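PDB 5DL8: benzoate transport porin BenP from Acinetobacter baumannii AB307-0294, which probably forms a pore of the OprD porin family that lets small solutes, perhaps including benzoate, cross the bacterial outer membrane. Local coordinates for residues A[94-97]-A[98-101]. Numbering follows the deposited sequence.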
ATOM      1  N   VAL A  94     -17.882   6.236  15.802  1.00 27.38           N
ATOM      2  CA  VAL A  94     -17.959   6.044  14.371  1.00 28.32           C
ATOM      3  C   VAL A  94     -16.620   5.512  13.909  1.00 27.79           C
ATOM      4  O   VAL A  94     -15.596   5.858  14.470  1.00 27.25           O
ATOM      5  CB  VAL A  94     -18.327   7.399  13.632  1.00 29.62           C
ATOM      6  CG1 VAL A  94     -17.219   8.410  13.690  1.00 29.64           C
ATOM      7  CG2 VAL A  94     -18.673   7.224  12.144  1.00 29.02           C
ATOM      8  N   ALA A  95     -16.638   4.725  12.807  1.00 29.14           N
ATOM      9  CA  ALA A  95     -15.462   4.191  12.215  1.00 28.20           C
ATOM     10  C   ALA A  95     -14.524   5.264  11.756  1.00 26.60           C
ATOM     11  O   ALA A  95     -14.891   6.192  11.217  1.00 27.83           O
ATOM     12  CB  ALA A  95     -15.795   3.261  11.070  1.00 28.88           C
ATOM     13  N   ASP A  96     -13.267   5.044  11.968  1.00 28.01           N
ATOM     14  CA  ASP A  96     -12.175   5.864  11.419  1.00 26.74           C
ATOM     15  C   ASP A  96     -11.310   5.246  10.324  1.00 25.62           C
ATOM     16  O   ASP A  96     -10.523   5.952   9.699  1.00 24.65           O
ATOM     17  CB  ASP A  96     -11.300   6.460  12.630  1.00 27.12           C
ATOM     18  CG  ASP A  96     -10.495   5.418  13.388  1.00 27.31           C
ATOM     19  OD1 ASP A  96     -10.541   4.171  13.080  1.00 25.11           O
ATOM     20  OD2 ASP A  96      -9.753   5.904  14.273  1.00 26.52           O
ATOM     21  N   THR A  97     -11.383   3.942  10.173  1.00 25.29           N
ATOM     22  CA  THR A  97     -10.489   3.200   9.260  1.00 26.33           C
ATOM     23  C   THR A  97      -9.074   3.091   9.679  1.00 25.15           C
ATOM     24  O   THR A  97      -8.219   2.677   8.805  1.00 22.68           O
ATOM     25  CB  THR A  97     -10.482   3.674   7.719  1.00 26.88           C
ATOM     26  OG1 THR A  97      -9.594   4.771   7.622  1.00 26.68           O
ATOM     27  CG2 THR A  97     -11.934   4.089   7.165  1.00 27.91           C
ATOM     28  N   VAL A  98      -8.818   3.381  10.979  1.00 23.91           N
ATOM     29  CA  VAL A  98      -7.487   3.335  11.572  1.00 23.01           C
ATOM     30  C   VAL A  98      -7.392   2.236  12.563  1.00 22.29           C
ATOM     31  O   VAL A  98      -6.389   1.459  12.597  1.00 20.99           O
ATOM     32  CB  VAL A  98      -7.088   4.675  12.291  1.00 24.52           C
ATOM     33  CG1 VAL A  98      -5.633   4.604  12.739  1.00 23.32           C
ATOM     34  CG2 VAL A  98      -7.232   5.826  11.293  1.00 25.69           C
ATOM     35  N   LEU A  99      -8.400   2.230  13.442  1.00 23.07           N
ATOM     36  CA  LEU A  99      -8.474   1.289  14.541  1.00 24.48           C
ATOM     37  C   LEU A  99      -9.724   0.486  14.323  1.00 23.68           C
ATOM     38  O   LEU A  99     -10.609   0.927  13.626  1.00 23.57           O
ATOM     39  CB  LEU A  99      -8.577   1.974  15.965  1.00 25.19           C
ATOM     40  CG  LEU A  99      -7.627   3.164  16.245  1.00 26.02           C
ATOM     41  CD1 LEU A  99      -8.045   3.937  17.569  1.00 25.53           C
ATOM     42  CD2 LEU A  99      -6.135   2.805  16.280  1.00 25.23           C
ATOM     43  N   PRO A 100      -9.816  -0.693  14.936  1.00 23.71           N
ATOM     44  CA  PRO A 100     -11.049  -1.443  14.734  1.00 24.94           C
ATOM     45  C   PRO A 100     -12.250  -0.623  15.216  1.00 27.46           C
ATOM     46  O   PRO A 100     -12.065   0.296  16.119  1.00 27.03           O
ATOM     47  CB  PRO A 100     -10.887  -2.657  15.681  1.00 24.85           C
ATOM     48  CG  PRO A 100      -9.422  -2.777  15.905  1.00 24.59           C
ATOM     49  CD  PRO A 100      -8.851  -1.407  15.761  1.00 23.95           C
ATOM     50  N   PHE A 101     -13.413  -1.026  14.748  1.00 26.34           N
ATOM     51  CA  PHE A 101     -14.625  -0.438  15.146  1.00 27.99           C
ATOM     52  C   PHE A 101     -15.651  -1.513  15.419  1.00 29.35           C
ATOM     53  O   PHE A 101     -15.888  -2.400  14.609  1.00 29.21           O
ATOM     54  CB  PHE A 101     -15.117   0.512  14.070  1.00 27.82           C
ATOM     55  CG  PHE A 101     -16.463   1.191  14.386  1.00 29.13           C
ATOM     56  CD1 PHE A 101     -16.524   2.206  15.367  1.00 29.87           C
ATOM     57  CD2 PHE A 101     -17.637   0.886  13.624  1.00 29.22           C
ATOM     58  CE1 PHE A 101     -17.740   2.846  15.633  1.00 30.92           C
ATOM     59  CE2 PHE A 101     -18.856   1.538  13.897  1.00 30.34           C
ATOM     60  CZ  PHE A 101     -18.895   2.526  14.886  1.00 30.42           C
TER
HETATM   61  O   HOH W   1     -12.356   1.754  11.745  1.00 23.35           O
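The carboxylate of D96 reaches forward along its own chain and takes the backbone N-H groups of V98 and L99, two and three residues on, with one oxygen, OD1. From V98 N to D96 OD1 is 2.8 Å, and the donor arrives steeply, 65° out of the carboxylate plane. L99 N, 2.9 Å from D96 OD1, comes in on the syn side, much closer to that plane, along an almost perfectly straight bond; both donors lie on the same face of the group. A chi1 of 69° tucks the D96 carboxylate between its own N and C, where it can face the oncoming backbone. D96 OD2 rests 3.5 Å from V98 CB and is hydrogen-bonded to S49 OG on strand 47-65, so the carboxylate is held at both ends. Just beyond, T97 OG1 donates a hydrogen bond back to D96 O, 2.6 Å away, and a water that takes the N-H of T97 lies within hydrogen-bonding distance of L99 O, linking the two sides of the bend.

Further along, the returning chain lays the F101 ring against the 94-95 peptide. A95 N sits over the ring centre, 3.5 Å above its plane, while A95 CB makes a CH-pi contact with the same ring, 4.3 Å from the centroid. D96 OD1 and V98 N close an Asx turn, with L99 N added, where the loop after strand 72-87 of the OprD-family barrel bends back toward short strand 101-102.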